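Local structure of Dot/Icm T4SS effector (Legionella pneumophila, 6VVE) at residues Gln116-Tyr121 with Lys170-Ala175; His127-Leu132 with Met200-Asp205; Leu225-Asp230 with Pro255-Tyr260. The protein is an effector kinase, probably a protein kinase, that is activated by host inositol hexakisphosphate and binds ADP in its nucleotide pocket. One frame throughout, in Å; residues are numbered along the deposited sequence.

Overall arrangement
Interactions 1 and 2 meet near the middle of the kinase domain, whereas interaction 3 lies at the surface of what is probably the helical lobe, its centre about 24 Å from that of interaction 2. Interaction 1 is partly buried and apolar in its side chains, with no hydrogen bond across it. Interaction 2 is buried, relies on backbone and histidine hydrogen bonds, and reaches the ADP pocket. The two share a hydrophobic junction, where Leu-119 and Leu-172 both pack on Phe-128. Interaction 3 instead mixes a tyrosine pair with a carboxylate bond and a water bridge. Helix 159-174 links it to interaction 1, since Lys-229 NZ probably bonds to Asn-173 O; interactions 2 and 3 do not touch.

Interaction 1: Gln116-Tyr121 with Lys170-Ala175; sequences QFFLKY and KELNDA
Phe-118 and Leu-119, near the end of helix 102-121, meet Leu-172, in the last turn of helix 159-174, and Ala-175 just after it in a small apolar helix-helix contact close to the middle of the chain. Side chains alone make the connection: the short helical segments approach no closer than 11.2 Å between axes, their directions differ by 121°, and even the nearest alpha carbons, CA of Leu-119 and CA of Leu-172, stand 7.9 Å apart. Phe-118 supplies most of the bridge. The side chain leaves its backbone toward the other helix, and chi1 173° sets CG anti to the backbone N. The far end of the ring reaches Ala-175, with Phe-118 CZ 3.3 Å from Ala-175 CB, a tight approach. Leu-172 CD1 approaches the ring obliquely, 3.8 Å from Phe-118 CE1. The carbonyl oxygen of Glu-171 sits near the ring plane at the same tip. Leu-172 CD1 is shared, because Leu-119 CD2 also touches it at 3.9 Å; this one methyl therefore joins both residues of helix 102-121. No hydrogen bond crosses the contact. Beyond it, the ring of Phe-118 stacks on His-122, and Leu-172 packs on Phe-210 and Tyr-177. Within its own helix, Lys-170 NZ forms a salt bridge to Asp-174 OD2 at 2.7 Å. Judged by position, helix 102-121 probably corresponds to helix C and helix 159-174 to helix E of the protein kinase fold, consistent with a junction between the lobes.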
loop_
_atom_site.group_PDB
_atom_site.type_symbol
_atom_site.label_atom_id
_atom_site.label_comp_id
_atom_site.label_asym_id
_atom_site.label_seq_id
_atom_site.Cartn_x
_atom_site.Cartn_y
_atom_site.Cartn_z
ATOM N N GLN A 116 2.863 -6.438 -5.844
ATOM C CA GLN A 116 2.383 -5.759 -7.043
ATOM C C GLN A 116 1.403 -6.642 -7.810
ATOM O O GLN A 116 0.366 -6.164 -8.288
ATOM C CB GLN A 116 3.562 -5.373 -7.931
ATOM C CG GLN A 116 3.209 -4.424 -9.074
ATOM C CD GLN A 116 3.195 -2.965 -8.634
ATOM O OE1 GLN A 116 2.448 -2.580 -7.740
ATOM N NE2 GLN A 116 4.041 -2.158 -9.252
ATOM N N PHE A 117 1.710 -7.936 -7.934
ATOM C CA PHE A 117 0.791 -8.837 -8.626
ATOM C C PHE A 117 -0.532 -8.961 -7.880
ATOM O O PHE A 117 -1.602 -8.999 -8.497
ATOM C CB PHE A 117 1.424 -10.220 -8.809
ATOM C CG PHE A 117 2.260 -10.337 -10.052
ATOM C CD1 PHE A 117 1.658 -10.578 -11.281
ATOM C CD2 PHE A 117 3.635 -10.200 -9.997
ATOM C CE1 PHE A 117 2.417 -10.686 -12.432
ATOM C CE2 PHE A 117 4.399 -10.293 -11.144
ATOM C CZ PHE A 117 3.792 -10.536 -12.365
ATOM N N PHE A 118 -0.480 -9.031 -6.548
ATOM C CA PHE A 118 -1.712 -9.007 -5.765
ATOM C C PHE A 118 -2.529 -7.764 -6.093
ATOM O O PHE A 118 -3.738 -7.849 -6.346
ATOM C CB PHE A 118 -1.392 -9.055 -4.269
ATOM C CG PHE A 118 -2.599 -8.858 -3.390
ATOM C CD1 PHE A 118 -3.042 -7.579 -3.064
ATOM C CD2 PHE A 118 -3.293 -9.948 -2.894
ATOM C CE1 PHE A 118 -4.155 -7.398 -2.273
ATOM C CE2 PHE A 118 -4.411 -9.768 -2.092
ATOM C CZ PHE A 118 -4.838 -8.495 -1.783
ATOM N N LEU A 119 -1.876 -6.593 -6.102
ATOM C CA LEU A 119 -2.583 -5.355 -6.396
ATOM C C LEU A 119 -3.215 -5.397 -7.779
ATOM O O LEU A 119 -4.373 -4.993 -7.952
ATOM C CB LEU A 119 -1.634 -4.163 -6.275
ATOM C CG LEU A 119 -1.072 -3.863 -4.892
ATOM C CD1 LEU A 119 -0.086 -2.674 -4.965
ATOM C CD2 LEU A 119 -2.173 -3.583 -3.897
ATOM N N LYS A 120 -2.474 -5.888 -8.777
ATOM C CA LYS A 120 -3.023 -5.984 -10.124
ATOM C C LYS A 120 -4.242 -6.897 -10.157
ATOM O O LYS A 120 -5.275 -6.553 -10.747
ATOM C CB LYS A 120 -1.949 -6.476 -11.098
ATOM C CG LYS A 120 -2.456 -6.662 -12.520
ATOM C CD LYS A 120 -1.349 -7.106 -13.462
ATOM C CE LYS A 120 -1.918 -7.495 -14.823
ATOM N NZ LYS A 120 -0.850 -7.752 -15.828
ATOM N N TYR A 121 -4.139 -8.073 -9.536
ATOM C CA TYR A 121 -5.225 -9.041 -9.560
ATOM C C TYR A 121 -6.443 -8.586 -8.762
ATOM O O TYR A 121 -7.484 -9.256 -8.823
ATOM C CB TYR A 121 -4.729 -10.386 -9.031
ATOM C CG TYR A 121 -3.647 -11.022 -9.897
ATOM C CD1 TYR A 121 -3.474 -10.643 -11.213
ATOM C CD2 TYR A 121 -2.800 -11.994 -9.382
ATOM C CE1 TYR A 121 -2.487 -11.221 -12.004
ATOM C CE2 TYR A 121 -1.822 -12.581 -10.156
ATOM C CZ TYR A 121 -1.666 -12.194 -11.467
ATOM O OH TYR A 121 -0.689 -12.764 -12.251
ATOM N N LYS A 170 -8.775 -1.347 2.255
ATOM C CA LYS A 170 -9.495 -2.411 2.945
ATOM C C LYS A 170 -9.331 -3.742 2.226
ATOM O O LYS A 170 -9.144 -4.786 2.866
ATOM C CB LYS A 170 -10.972 -2.060 3.058
ATOM C CG LYS A 170 -11.801 -3.098 3.807
ATOM C CD LYS A 170 -13.283 -2.729 3.799
ATOM C CE LYS A 170 -14.111 -3.757 4.563
ATOM N NZ LYS A 170 -13.928 -5.132 4.038
ATOM N N GLU A 171 -9.407 -3.729 0.894
ATOM C CA GLU A 171 -9.156 -4.946 0.123
ATOM C C GLU A 171 -7.771 -5.491 0.439
ATOM O O GLU A 171 -7.581 -6.706 0.573
ATOM C CB GLU A 171 -9.300 -4.648 -1.372
ATOM C CG GLU A 171 -9.729 -5.828 -2.214
ATOM C CD GLU A 171 -10.142 -5.419 -3.620
ATOM O OE1 GLU A 171 -10.234 -4.201 -3.886
ATOM O OE2 GLU A 171 -10.378 -6.317 -4.458
ATOM N N LEU A 172 -6.792 -4.598 0.588
ATOM C CA LEU A 172 -5.457 -5.015 0.999
ATOM C C LEU A 172 -5.473 -5.607 2.405
ATOM O O LEU A 172 -4.964 -6.714 2.637
ATOM C CB LEU A 172 -4.511 -3.816 0.930
ATOM C CG LEU A 172 -3.021 -4.090 1.104
ATOM C CD1 LEU A 172 -2.452 -4.736 -0.153
ATOM C CD2 LEU A 172 -2.277 -2.800 1.444
ATOM N N ASN A 173 -6.082 -4.890 3.356
ATOM C CA ASN A 173 -6.117 -5.363 4.733
ATOM C C ASN A 173 -6.867 -6.687 4.841
ATOM O O ASN A 173 -6.456 -7.580 5.594
ATOM C CB ASN A 173 -6.766 -4.316 5.645
ATOM C CG ASN A 173 -6.027 -2.979 5.641
ATOM O OD1 ASN A 173 -6.612 -1.937 5.936
ATOM N ND2 ASN A 173 -4.734 -3.006 5.314
ATOM N N ASP A 174 -7.979 -6.832 4.105
ATOM C CA ASP A 174 -8.747 -8.070 4.176
ATOM C C ASP A 174 -7.904 -9.284 3.819
ATOM O O ASP A 174 -8.197 -10.397 4.281
ATOM C CB ASP A 174 -9.968 -7.997 3.252
ATOM C CG ASP A 174 -11.040 -7.059 3.779
ATOM O OD1 ASP A 174 -10.931 -6.623 4.941
ATOM O OD2 ASP A 174 -11.993 -6.764 3.027
ATOM N N ALA A 175 -6.864 -9.096 3.011
ATOM C CA ALA A 175 -5.985 -10.168 2.578
ATOM C C ALA A 175 -4.777 -10.376 3.492
ATOM O O ALA A 175 -3.943 -11.265 3.218
ATOM C CB ALA A 175 -5.498 -9.889 1.144
#

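Interaction 2: His127-Leu132 with Met200-Asp205; sequences HFVLGL and MVKTID. With ADP (adenosine-5'-diphosphate), chain C.
The imidazole of His-127 has the selenium of Met-200, a selenomethionine, over one face and Val-201 O at its edge. Met-200 SE lies 4.4 Å from the ring centroid and 20° off the normal. In the ring plane, His-127 ND1 donates to Val-201 O at 3.0 Å, almost straight (170° at the hydrogen), which fixes the ring's rotation. The Phe-128 ring takes Thr-203 CG2 obliquely, 3.4 Å from CD2, and meets Phe-210 edge-to-face. A single parallel beta bridge pairs Phe-128 with Thr-203: Thr-203 N donates to His-127 O at 3.0 Å, and Val-129 N to Thr-203 O at 3.2 Å. Val-129 and Ile-204 point the same way, their CG2 methyls 3.9 Å apart. Val-129 CG1, anti to the backbone N (chi1 176°), sits 4.0 Å from ADP N6, while Ile-204 CD1 approaches ADP C8 at 3.6 Å. Asp-205 follows beside the phosphates, with a long, weak ion pair to Lys-94 and a weak hydrogen bond to Asn-193. By position, Asp-205 probably matches the aspartate of the kinase DFG motif, and the bridged segments line the nucleotide pocket between the lobes of a protein kinase fold.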
loop_
_atom_site.group_PDB
_atom_site.type_symbol
_atom_site.label_atom_id
_atom_site.label_comp_id
_atom_site.label_asym_id
_atom_site.label_seq_id
_atom_site.Cartn_x
_atom_site.Cartn_y
_atom_site.Cartn_z
ATOM N N HIS A 127 -3.428 2.768 -6.607
ATOM C CA HIS A 127 -3.522 3.475 -5.332
ATOM C C HIS A 127 -2.275 3.333 -4.472
ATOM O O HIS A 127 -2.200 3.950 -3.404
ATOM C CB HIS A 127 -4.733 2.972 -4.541
ATOM C CG HIS A 127 -6.054 3.353 -5.145
ATOM N ND1 HIS A 127 -6.584 4.623 -5.037
ATOM C CD2 HIS A 127 -6.955 2.628 -5.850
ATOM C CE1 HIS A 127 -7.750 4.666 -5.656
ATOM N NE2 HIS A 127 -7.997 3.469 -6.162
ATOM N N PHE A 128 -1.300 2.543 -4.896
ATOM C CA PHE A 128 -0.099 2.284 -4.117
ATOM C C PHE A 128 1.124 2.477 -5.003
ATOM O O PHE A 128 1.128 2.080 -6.172
ATOM C CB PHE A 128 -0.117 0.865 -3.537
ATOM C CG PHE A 128 -1.359 0.549 -2.755
ATOM C CD1 PHE A 128 -2.506 0.103 -3.404
ATOM C CD2 PHE A 128 -1.393 0.709 -1.381
ATOM C CE1 PHE A 128 -3.658 -0.178 -2.686
ATOM C CE2 PHE A 128 -2.542 0.429 -0.664
ATOM C CZ PHE A 128 -3.679 -0.016 -1.321
ATOM N N VAL A 129 2.165 3.088 -4.451
ATOM C CA VAL A 129 3.376 3.427 -5.211
ATOM C C VAL A 129 4.442 2.441 -4.737
ATOM O O VAL A 129 5.207 2.694 -3.814
ATOM C CB VAL A 129 3.797 4.871 -5.026
ATOM C CG1 VAL A 129 5.111 5.130 -5.753
ATOM C CG2 VAL A 129 2.719 5.810 -5.516
ATOM N N LEU A 130 4.553 1.313 -5.445
ATOM C CA LEU A 130 5.609 0.348 -5.175
ATOM C C LEU A 130 6.784 0.581 -6.129
ATOM O O LEU A 130 6.709 1.377 -7.076
ATOM C CB LEU A 130 5.083 -1.081 -5.303
ATOM C CG LEU A 130 4.121 -1.520 -4.196
ATOM C CD1 LEU A 130 3.534 -2.902 -4.487
ATOM C CD2 LEU A 130 4.834 -1.529 -2.852
ATOM N N GLY A 131 7.875 -0.130 -5.869
ATOM C CA GLY A 131 9.090 0.063 -6.637
ATOM C C GLY A 131 10.075 -1.030 -6.312
ATOM O O GLY A 131 9.722 -2.036 -5.701
ATOM N N LEU A 132 11.326 -0.822 -6.729
ATOM C CA LEU A 132 12.360 -1.832 -6.550
ATOM C C LEU A 132 13.668 -1.181 -6.122
ATOM O O LEU A 132 13.972 -0.043 -6.499
ATOM C CB LEU A 132 12.591 -2.635 -7.837
ATOM C CG LEU A 132 11.369 -3.350 -8.406
ATOM C CD1 LEU A 132 11.686 -3.918 -9.790
ATOM C CD2 LEU A 132 10.900 -4.444 -7.466
HETATM N N MSE A 200 -7.202 10.484 -8.225
HETATM C CA MSE A 200 -7.313 9.644 -7.055
HETATM C C MSE A 200 -6.387 10.050 -5.920
HETATM O O MSE A 200 -5.668 11.047 -6.009
HETATM C CB MSE A 200 -7.003 8.195 -7.453
HETATM C CG MSE A 200 -5.551 8.000 -7.888
HETATM SE SE MSE A 200 -5.187 6.232 -8.646
HETATM C CE MSE A 200 -6.216 6.386 -10.285
ATOM N N VAL A 201 -6.414 9.265 -4.847
ATOM C CA VAL A 201 -5.457 9.369 -3.754
ATOM C C VAL A 201 -4.585 8.121 -3.779
ATOM O O VAL A 201 -5.105 7.002 -3.881
ATOM C CB VAL A 201 -6.170 9.528 -2.401
ATOM C CG1 VAL A 201 -5.221 9.197 -1.259
ATOM C CG2 VAL A 201 -6.710 10.929 -2.259
ATOM N N LYS A 202 -3.270 8.315 -3.703
ATOM C CA LYS A 202 -2.300 7.241 -3.627
ATOM C C LYS A 202 -1.572 7.311 -2.287
ATOM O O LYS A 202 -1.644 8.308 -1.556
ATOM C CB LYS A 202 -1.292 7.330 -4.777
ATOM C CG LYS A 202 -1.914 7.430 -6.164
ATOM C CD LYS A 202 -0.840 7.683 -7.221
ATOM C CE LYS A 202 -1.437 7.803 -8.615
ATOM N NZ LYS A 202 -1.916 6.497 -9.134
ATOM N N THR A 203 -0.861 6.241 -1.961
ATOM C CA THR A 203 -0.072 6.185 -0.741
ATOM C C THR A 203 1.365 5.804 -1.083
ATOM O O THR A 203 1.608 4.941 -1.938
ATOM C CB THR A 203 -0.648 5.192 0.274
ATOM O OG1 THR A 203 0.085 5.305 1.511
ATOM C CG2 THR A 203 -0.558 3.756 -0.230
ATOM N N ILE A 204 2.314 6.433 -0.388
ATOM C CA ILE A 204 3.735 6.245 -0.645
ATOM C C ILE A 204 4.409 5.700 0.606
ATOM O O ILE A 204 3.739 5.264 1.550
ATOM C CB ILE A 204 4.381 7.570 -1.090
ATOM C CG1 ILE A 204 4.133 8.664 -0.049
ATOM C CG2 ILE A 204 3.831 7.989 -2.443
ATOM C CD1 ILE A 204 4.888 9.965 -0.314
ATOM N N ASP A 205 5.742 5.733 0.630
ATOM C CA ASP A 205 6.529 5.231 1.760
ATOM C C ASP A 205 6.363 3.722 1.908
ATOM O O ASP A 205 6.232 3.206 3.021
ATOM C CB ASP A 205 6.151 5.949 3.056
ATOM C CG ASP A 205 7.197 5.779 4.148
ATOM O OD1 ASP A 205 8.352 5.432 3.833
ATOM O OD2 ASP A 205 6.862 5.986 5.331
HETATM P PB ADP C . 8.389 9.443 4.992
HETATM O O1B ADP C . 6.993 9.331 5.572
HETATM O O2B ADP C . 8.897 10.859 4.917
HETATM O O3B ADP C . 9.389 8.446 5.554
HETATM P PA ADP C . 9.331 9.172 2.324
HETATM O O1A ADP C . 9.153 8.019 1.372
HETATM O O2A ADP C . 10.661 9.386 2.995
HETATM O O3A ADP C . 8.196 8.989 3.453
HETATM O "O5'" ADP C . 8.943 10.499 1.517
HETATM C "C5'" ADP C . 9.323 11.789 1.966
HETATM C "C4'" ADP C . 8.790 12.828 1.014
HETATM O "O4'" ADP C . 9.316 12.653 -0.316
HETATM C "C3'" ADP C . 7.248 12.804 0.883
HETATM O "O3'" ADP C . 6.593 13.608 1.827
HETATM C "C2'" ADP C . 7.027 13.302 -0.561
HETATM O "O2'" ADP C . 6.845 14.705 -0.573
HETATM C "C1'" ADP C . 8.317 12.918 -1.309
HETATM N N9 ADP C . 8.028 11.712 -2.112
HETATM C C8 ADP C . 8.180 10.440 -1.684
HETATM N N7 ADP C . 7.815 9.561 -2.654
HETATM C C5 ADP C . 7.425 10.284 -3.718
HETATM C C6 ADP C . 6.924 9.984 -5.072
HETATM N N6 ADP C . 6.781 8.705 -5.470
HETATM N N1 ADP C . 6.625 11.024 -5.891
HETATM C C2 ADP C . 6.771 12.309 -5.493
HETATM N N3 ADP C . 7.225 12.644 -4.272
HETATM C C4 ADP C . 7.565 11.699 -3.359
#

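Interaction 3: Leu225-Asp230 with Pro255-Tyr260; sequences LVYGKD and PIEKWY
A helix-helix contact in what is probably the helical C-terminal lobe of a protein kinase fold brings Val-226 and Tyr-227, in the last turns of helix 219-229, and Asp-230 just after it against Tyr-260 of helix 253-262. The short segments stay 12.6 Å apart at the closest approach of their axes, so the reach of the two tyrosines, above all Tyr-260, makes the contact. Tyr-260 CB points toward helix 219-229. Asp-230 meets this side chain tip to tip: Tyr-260 OH donates to Asp-230 OD2 at 2.5 Å, a short bond that uses the anti lone pair. OD2 lies at the ring edge in its plane, and the carboxylate and ring planes are 16° apart. Leu-268 N also bonds to Asp-230 OD2, while Ser-269 OG bonds to OD1, so the carboxylate is gripped at both oxygens; Tyr-234 OH is a further partner of the Tyr-260 hydroxyl. Over one face of the Tyr-260 ring, Val-226 CG1 makes a CH-pi contact, 4.0 Å from the centroid. Tyr-227 directs its edge toward the face of Tyr-260 in an offset edge-to-face pair, with the planes at 66° and the centroids 5.8 Å apart. Tyr-227 CE1 makes the approach to Tyr-260 CE2, at 3.9 Å. At the far end of Tyr-227, one water joins the helices: it lies 2.9 Å from Tyr-227 OH and donates to Glu-257 OE2 at 2.7 Å.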
loop_
_atom_site.group_PDB
_atom_site.type_symbol
_atom_site.label_atom_id
_atom_site.label_comp_id
_atom_site.label_asym_id
_atom_site.label_seq_id
_atom_site.Cartn_x
_atom_site.Cartn_y
_atom_site.Cartn_z
ATOM N N LEU A 225 -1.108 -7.165 13.948
ATOM C CA LEU A 225 -1.985 -7.804 12.974
ATOM C C LEU A 225 -3.410 -7.272 13.085
ATOM O O LEU A 225 -4.065 -7.005 12.071
ATOM C CB LEU A 225 -1.969 -9.326 13.162
ATOM C CG LEU A 225 -2.967 -10.118 12.339
ATOM C CD1 LEU A 225 -2.767 -9.872 10.845
ATOM C CD2 LEU A 225 -2.852 -11.621 12.638
ATOM N N VAL A 226 -3.909 -7.111 14.311
ATOM C CA VAL A 226 -5.262 -6.593 14.497
ATOM C C VAL A 226 -5.358 -5.162 13.980
ATOM O O VAL A 226 -6.303 -4.800 13.262
ATOM C CB VAL A 226 -5.666 -6.686 15.976
ATOM C CG1 VAL A 226 -7.007 -6.004 16.210
ATOM C CG2 VAL A 226 -5.722 -8.144 16.410
ATOM N N TYR A 227 -4.373 -4.329 14.328
ATOM C CA TYR A 227 -4.396 -2.939 13.880
ATOM C C TYR A 227 -4.271 -2.854 12.359
ATOM O O TYR A 227 -4.886 -1.992 11.716
ATOM C CB TYR A 227 -3.276 -2.146 14.545
ATOM C CG TYR A 227 -3.432 -1.936 16.035
ATOM C CD1 TYR A 227 -4.685 -1.897 16.632
ATOM C CD2 TYR A 227 -2.319 -1.751 16.845
ATOM C CE1 TYR A 227 -4.826 -1.692 17.988
ATOM C CE2 TYR A 227 -2.450 -1.542 18.203
ATOM C CZ TYR A 227 -3.705 -1.510 18.772
ATOM O OH TYR A 227 -3.829 -1.301 20.134
ATOM N N GLY A 228 -3.487 -3.752 11.764
ATOM C CA GLY A 228 -3.307 -3.718 10.324
ATOM C C GLY A 228 -4.565 -4.088 9.564
ATOM O O GLY A 228 -4.896 -3.454 8.562
ATOM N N LYS A 229 -5.289 -5.115 10.033
ATOM C CA LYS A 229 -6.501 -5.535 9.345
ATOM C C LYS A 229 -7.590 -4.468 9.399
ATOM O O LYS A 229 -8.448 -4.427 8.509
ATOM C CB LYS A 229 -7.015 -6.845 9.940
ATOM C CG LYS A 229 -6.188 -8.069 9.533
ATOM C CD LYS A 229 -6.940 -9.372 9.763
ATOM C CE LYS A 229 -8.057 -9.575 8.742
ATOM N NZ LYS A 229 -7.539 -9.725 7.350
ATOM N N ASP A 230 -7.579 -3.613 10.426
ATOM C CA ASP A 230 -8.536 -2.522 10.557
ATOM C C ASP A 230 -7.934 -1.182 10.167
ATOM O O ASP A 230 -8.545 -0.139 10.410
ATOM C CB ASP A 230 -9.072 -2.451 11.994
ATOM C CG ASP A 230 -9.879 -3.697 12.374
ATOM O OD1 ASP A 230 -10.290 -4.445 11.453
ATOM O OD2 ASP A 230 -10.095 -3.925 13.587
ATOM N N PRO A 255 -15.114 3.130 21.493
ATOM C CA PRO A 255 -15.746 1.808 21.347
ATOM C C PRO A 255 -14.827 0.784 20.706
ATOM O O PRO A 255 -14.885 -0.398 21.074
ATOM C CB PRO A 255 -16.978 2.087 20.470
ATOM C CG PRO A 255 -16.652 3.364 19.743
ATOM C CD PRO A 255 -15.815 4.175 20.719
ATOM N N ILE A 256 -13.977 1.205 19.769
ATOM C CA ILE A 256 -13.094 0.264 19.090
ATOM C C ILE A 256 -12.054 -0.287 20.060
ATOM O O ILE A 256 -11.803 -1.498 20.110
ATOM C CB ILE A 256 -12.430 0.941 17.878
ATOM C CG1 ILE A 256 -13.477 1.205 16.801
ATOM C CG2 ILE A 256 -11.286 0.084 17.348
ATOM C CD1 ILE A 256 -12.910 1.882 15.555
ATOM N N GLU A 257 -11.427 0.594 20.839
ATOM C CA GLU A 257 -10.437 0.147 21.812
ATOM C C GLU A 257 -11.057 -0.800 22.828
ATOM O O GLU A 257 -10.484 -1.844 23.148
ATOM C CB GLU A 257 -9.809 1.350 22.512
ATOM C CG GLU A 257 -8.907 2.174 21.615
ATOM C CD GLU A 257 -7.606 1.464 21.288
ATOM O OE1 GLU A 257 -7.356 0.391 21.873
ATOM O OE2 GLU A 257 -6.836 1.980 20.451
ATOM N N LYS A 258 -12.233 -0.445 23.352
ATOM C CA LYS A 258 -12.905 -1.322 24.300
ATOM C C LYS A 258 -13.227 -2.663 23.662
ATOM O O LYS A 258 -13.233 -3.688 24.346
ATOM C CB LYS A 258 -14.181 -0.664 24.817
ATOM C CG LYS A 258 -14.723 -1.293 26.095
ATOM C CD LYS A 258 -16.076 -0.710 26.474
ATOM C CE LYS A 258 -16.458 -1.070 27.909
ATOM N NZ LYS A 258 -16.244 -2.512 28.214
ATOM N N TRP A 259 -13.509 -2.673 22.357
ATOM C CA TRP A 259 -13.800 -3.923 21.668
ATOM C C TRP A 259 -12.558 -4.803 21.603
ATOM O O TRP A 259 -12.618 -5.999 21.912
ATOM C CB TRP A 259 -14.338 -3.630 20.263
ATOM C CG TRP A 259 -14.970 -4.816 19.600
ATOM C CD1 TRP A 259 -16.264 -5.215 19.710
ATOM C CD2 TRP A 259 -14.334 -5.746 18.712
ATOM N NE1 TRP A 259 -16.477 -6.343 18.956
ATOM C CE2 TRP A 259 -15.309 -6.687 18.329
ATOM C CE3 TRP A 259 -13.041 -5.869 18.202
ATOM C CZ2 TRP A 259 -15.030 -7.753 17.466
ATOM C CZ3 TRP A 259 -12.763 -6.926 17.345
ATOM C CH2 TRP A 259 -13.756 -7.850 16.985
ATOM N N TYR A 260 -11.421 -4.224 21.194
ATOM C CA TYR A 260 -10.179 -4.992 21.127
ATOM C C TYR A 260 -9.849 -5.595 22.489
ATOM O O TYR A 260 -9.493 -6.776 22.596
ATOM C CB TYR A 260 -9.026 -4.098 20.658
ATOM C CG TYR A 260 -9.125 -3.603 19.229
ATOM C CD1 TYR A 260 -9.698 -4.387 18.235
ATOM C CD2 TYR A 260 -8.639 -2.363 18.878
ATOM C CE1 TYR A 260 -9.787 -3.933 16.932
ATOM C CE2 TYR A 260 -8.717 -1.896 17.567
ATOM C CZ TYR A 260 -9.293 -2.692 16.603
ATOM O OH TYR A 260 -9.377 -2.229 15.311
HETATM O O HOH W 1 -4.149 1.518 20.454
#